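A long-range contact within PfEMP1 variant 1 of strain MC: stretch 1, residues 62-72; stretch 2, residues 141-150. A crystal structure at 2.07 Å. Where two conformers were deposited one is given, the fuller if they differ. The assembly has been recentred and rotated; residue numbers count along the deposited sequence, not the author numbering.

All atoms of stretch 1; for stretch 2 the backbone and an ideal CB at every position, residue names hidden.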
# COMPACT_ATOMS: atom_id res chain seq x y z
N GLU B 62 0.05 -39.70 3.46
CA GLU B 62 -0.67 -38.73 2.64
C GLU B 62 -0.29 -37.31 3.04
O GLU B 62 -0.05 -36.47 2.17
CB GLU B 62 -2.18 -38.93 2.74
CG GLU B 62 -2.69 -40.01 1.80
CD GLU B 62 -4.11 -40.49 2.03
OE1 GLU B 62 -4.97 -39.68 2.45
OE2 GLU B 62 -4.36 -41.69 1.78
N TRP B 63 -0.18 -37.09 4.38
CA TRP B 63 0.16 -35.80 4.99
C TRP B 63 1.55 -35.34 4.61
O TRP B 63 1.71 -34.14 4.37
CB TRP B 63 -0.03 -35.82 6.52
CG TRP B 63 0.21 -34.50 7.19
CD1 TRP B 63 1.04 -34.27 8.26
CD2 TRP B 63 -0.42 -33.25 6.90
NE1 TRP B 63 0.95 -32.95 8.64
CE2 TRP B 63 0.07 -32.30 7.83
CE3 TRP B 63 -1.33 -32.82 5.91
CZ2 TRP B 63 -0.29 -30.95 7.77
CZ3 TRP B 63 -1.71 -31.49 5.89
CH2 TRP B 63 -1.19 -30.57 6.80
N GLY B 64 2.50 -36.27 4.55
CA GLY B 64 3.88 -36.01 4.14
C GLY B 64 3.94 -35.42 2.74
O GLY B 64 4.65 -34.43 2.50
N LYS B 65 3.16 -36.02 1.81
CA LYS B 65 3.05 -35.59 0.41
C LYS B 65 2.41 -34.18 0.30
O LYS B 65 2.86 -33.36 -0.50
CB LYS B 65 2.27 -36.63 -0.42
CG LYS B 65 3.10 -37.87 -0.84
CD LYS B 65 2.18 -39.09 -0.99
CE LYS B 65 2.93 -40.42 -1.05
NZ LYS B 65 3.22 -40.86 -2.44
N ILE B 66 1.37 -33.91 1.12
CA ILE B 66 0.67 -32.62 1.15
C ILE B 66 1.62 -31.54 1.69
O ILE B 66 1.69 -30.47 1.08
CB ILE B 66 -0.66 -32.74 1.92
CG1 ILE B 66 -1.61 -33.65 1.14
CG2 ILE B 66 -1.30 -31.38 2.16
CD1 ILE B 66 -2.85 -34.15 1.84
N LYS B 67 2.38 -31.84 2.77
CA LYS B 67 3.35 -30.88 3.34
C LYS B 67 4.42 -30.53 2.35
O LYS B 67 4.86 -29.38 2.30
CB LYS B 67 3.99 -31.40 4.64
CG LYS B 67 3.03 -31.41 5.84
CD LYS B 67 3.80 -31.68 7.13
CE LYS B 67 4.21 -33.14 7.30
NZ LYS B 67 5.10 -33.33 8.47
N ASP B 68 4.84 -31.53 1.54
CA ASP B 68 5.86 -31.40 0.50
C ASP B 68 5.44 -30.43 -0.59
O ASP B 68 6.27 -29.61 -0.99
CB ASP B 68 6.26 -32.78 -0.05
CG ASP B 68 7.28 -33.49 0.82
OD1 ASP B 68 8.22 -32.81 1.33
OD2 ASP B 68 7.20 -34.73 0.94
N HIS B 69 4.17 -30.45 -1.02
CA HIS B 69 3.70 -29.49 -2.03
C HIS B 69 3.56 -28.08 -1.43
O HIS B 69 3.81 -27.10 -2.12
CB HIS B 69 2.37 -29.93 -2.69
CG HIS B 69 2.10 -29.20 -3.97
ND1 HIS B 69 1.12 -28.24 -4.06
CD2 HIS B 69 2.76 -29.24 -5.15
CE1 HIS B 69 1.19 -27.75 -5.28
NE2 HIS B 69 2.16 -28.32 -5.97
N PHE B 70 3.21 -27.99 -0.12
CA PHE B 70 3.07 -26.72 0.60
C PHE B 70 4.39 -25.96 0.64
O PHE B 70 4.41 -24.74 0.56
CB PHE B 70 2.57 -26.97 2.03
CG PHE B 70 1.99 -25.75 2.72
CD1 PHE B 70 2.80 -24.89 3.44
CD2 PHE B 70 0.64 -25.48 2.65
CE1 PHE B 70 2.27 -23.79 4.08
CE2 PHE B 70 0.11 -24.36 3.27
CZ PHE B 70 0.93 -23.53 3.99
N ARG B 71 5.47 -26.69 0.82
CA ARG B 71 6.83 -26.17 0.89
C ARG B 71 7.33 -25.71 -0.49
O ARG B 71 8.37 -25.06 -0.57
CB ARG B 71 7.78 -27.21 1.51
CG ARG B 71 7.50 -27.41 2.99
CD ARG B 71 8.56 -28.27 3.64
NE ARG B 71 8.18 -28.58 5.02
CZ ARG B 71 7.84 -29.78 5.45
NH1 ARG B 71 7.49 -29.96 6.72
NH2 ARG B 71 7.90 -30.83 4.64
N LYS B 72 6.58 -26.04 -1.57
CA LYS B 72 6.96 -25.63 -2.92
C LYS B 72 6.30 -24.31 -3.34
O LYS B 72 6.64 -23.81 -4.42
CB LYS B 72 6.71 -26.76 -3.93
CG LYS B 72 7.80 -27.83 -3.84
CD LYS B 72 7.34 -29.23 -4.21
CE LYS B 72 8.34 -30.24 -3.68
NZ LYS B 72 8.09 -31.61 -4.20
N UNK B 141 5.97 -33.95 11.97
CA UNK B 141 6.22 -34.02 13.40
C UNK B 141 6.19 -32.63 14.06
O UNK B 141 6.45 -32.54 15.26
CB UNK B 141 7.57 -34.69 13.66
N UNK B 142 5.82 -31.58 13.27
CA UNK B 142 5.80 -30.19 13.73
C UNK B 142 4.39 -29.57 13.89
O UNK B 142 4.18 -28.80 14.83
CB UNK B 142 6.61 -29.34 12.75
N UNK B 143 3.42 -29.85 12.99
CA UNK B 143 2.09 -29.21 13.14
C UNK B 143 1.07 -29.99 13.98
O UNK B 143 1.36 -31.10 14.44
CB UNK B 143 1.49 -28.98 11.75
N UNK B 144 -0.12 -29.38 14.17
CA UNK B 144 -1.31 -29.92 14.86
C UNK B 144 -1.69 -31.29 14.29
O UNK B 144 -1.92 -32.23 15.07
CB UNK B 144 -2.49 -28.95 14.73
N UNK B 145 -1.74 -31.40 12.94
CA UNK B 145 -2.05 -32.63 12.20
C UNK B 145 -1.03 -33.69 12.58
O UNK B 145 -1.42 -34.80 12.92
CB UNK B 145 -2.05 -32.39 10.69
N UNK B 146 0.26 -33.32 12.58
CA UNK B 146 1.37 -34.20 12.95
C UNK B 146 1.23 -34.66 14.44
O UNK B 146 1.32 -35.86 14.71
CB UNK B 146 2.70 -33.48 12.73
N UNK B 147 0.94 -33.72 15.36
CA UNK B 147 0.73 -34.01 16.79
C UNK B 147 -0.42 -35.01 16.93
O UNK B 147 -0.28 -36.01 17.65
CB UNK B 147 0.43 -32.73 17.58
N UNK B 148 -1.54 -34.77 16.20
CA UNK B 148 -2.71 -35.66 16.18
C UNK B 148 -2.40 -37.02 15.61
O UNK B 148 -2.74 -38.02 16.25
CB UNK B 148 -3.84 -35.03 15.37
N UNK B 149 -1.72 -37.08 14.44
CA UNK B 149 -1.33 -38.38 13.87
C UNK B 149 -0.37 -39.16 14.79
O UNK B 149 -0.45 -40.38 14.83
CB UNK B 149 -0.67 -38.17 12.50
N UNK B 150 0.45 -38.46 15.59
CA UNK B 150 1.35 -39.07 16.58
C UNK B 150 0.49 -39.68 17.71
O UNK B 150 0.69 -40.84 18.09
CB UNK B 150 2.34 -38.04 17.13

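The helix of residues 62-70 and the helix that starts at position 144 run antiparallel (168° between directions, axes 11.5 Å apart at closest approach). Stretch 1 meets stretch 2 mainly through Trp-63 and Lys-67, whose side chains point toward it.

At position 141 CA-to-CB points away and no stretch 1 atom lies within 5.5 Å of the ideal CB; many side chains would fit. It is Lys-141, poorly ordered, whose long chain curls back until its NZ sits 3.6 Å from Lys-67 NZ, a like-charge approach.

Position 142 points sideways, into open space, yet the positive charges of Lys-67 and Arg-71 favour an acidic or polar group. Asp-142 supplies one: its OD1 lies 4.1 Å from both Lys-67 NZ and Arg-71 NH1, beyond salt-bridge range.

Position 143 has phi/psi of -90/178° just before the helix, the signature of an N-cap, where Ser, Thr, Asp or Asn would serve. Its ideal CB points toward stretch 1, 4.8 Å from Trp-63 CZ2, so a compact side chain suits. In Thr-143 (chi1 p) OG1 accepts a weak capping bond from the backbone N of 145 (3.3 Å, 125°), and the same OG1 meets the indole edge, 3.7 Å from Trp-63 CZ2.

Position 144 points sideways with nothing near, so stretch 1 sets little preference; Thr-144 bonds elsewhere in the structure.

Position 145 directs its ideal CB to 3.6 Å from Trp-63 CE2, and the CA atoms of position 145 and Trp-63 are 8.2 Å apart. An aliphatic group such as Val, Ile or Leu is expected. Ile-145 lays CG2 over the indole face, 3.5 Å from the five-membered ring centroid and 10° off the normal, a CH-pi contact.

At position 146 CA-to-CB is sideways, but the ideal CB lies 4.5 Å from Trp-63 NE1 and 4.9 Å from Lys-67 NZ. Two donors within reach call for an acceptor: Asp above all, with Asn or Glu possible. Asp-146 (chi1 m) accepts from Trp-63 NE1 through OD2 (3.2 Å, 169°) and forms a salt bridge from OD1 to Lys-67 NZ (2.8 Å). Its OD2 also accepts from Thr-143 N (3.0 Å) and Thr-143 OG1 (2.9 Å), tying the helix start to the interface.

Positions 147 and 148 are out of reach and unconstrained by stretch 1; they are Lys-147 and Leu-148.

Position 149, one turn beyond 145, points toward stretch 1 with space before it, so a longer apolar chain is favoured. Leu-149 (m, t) brings CD1 to 4.1 Å from Trp-63 CB.

Position 150, again out of reach, is Gln-150.

Stretch 2 141-150: KDTTIDKLLQ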
# COMPACT_ATOMS: atom_id res chain seq x y z
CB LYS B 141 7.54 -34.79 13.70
CG LYS B 141 8.74 -34.47 12.80
CD LYS B 141 9.03 -35.60 11.80
CE LYS B 141 8.73 -35.23 10.37
NZ LYS B 141 7.40 -35.74 9.92
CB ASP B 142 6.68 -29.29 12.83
CG ASP B 142 6.19 -29.05 11.41
OD1 ASP B 142 6.12 -30.03 10.62
OD2 ASP B 142 5.93 -27.88 11.06
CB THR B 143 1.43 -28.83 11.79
OG1 THR B 143 0.76 -29.97 11.23
CG2 THR B 143 2.40 -28.20 10.79
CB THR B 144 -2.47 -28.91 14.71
OG1 THR B 144 -2.22 -27.77 15.54
CG2 THR B 144 -3.85 -29.50 15.03
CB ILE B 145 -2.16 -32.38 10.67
CG1 ILE B 145 -3.25 -31.31 10.32
CG2 ILE B 145 -2.36 -33.67 9.86
CD1 ILE B 145 -4.76 -31.61 10.80
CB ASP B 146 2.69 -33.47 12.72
CG ASP B 146 2.93 -33.11 11.26
OD1 ASP B 146 3.26 -34.02 10.46
OD2 ASP B 146 2.89 -31.90 10.93
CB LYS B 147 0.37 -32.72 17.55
CG LYS B 147 1.58 -31.89 17.99
CD LYS B 147 1.74 -31.89 19.52
CE LYS B 147 0.69 -31.09 20.28
NZ LYS B 147 0.68 -31.44 21.73
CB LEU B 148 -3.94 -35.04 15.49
CG LEU B 148 -5.18 -35.92 15.57
CD1 LEU B 148 -5.71 -35.99 17.00
CD2 LEU B 148 -6.23 -35.46 14.65
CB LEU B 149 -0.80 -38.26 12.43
CG LEU B 149 -1.84 -37.90 11.36
CD1 LEU B 149 -1.16 -37.63 10.01
CD2 LEU B 149 -2.95 -38.99 11.23
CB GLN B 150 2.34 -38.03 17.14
CG GLN B 150 3.69 -38.03 16.43
CD GLN B 150 4.23 -36.67 16.04
OE1 GLN B 150 4.18 -35.68 16.79
NE2 GLN B 150 4.85 -36.62 14.87
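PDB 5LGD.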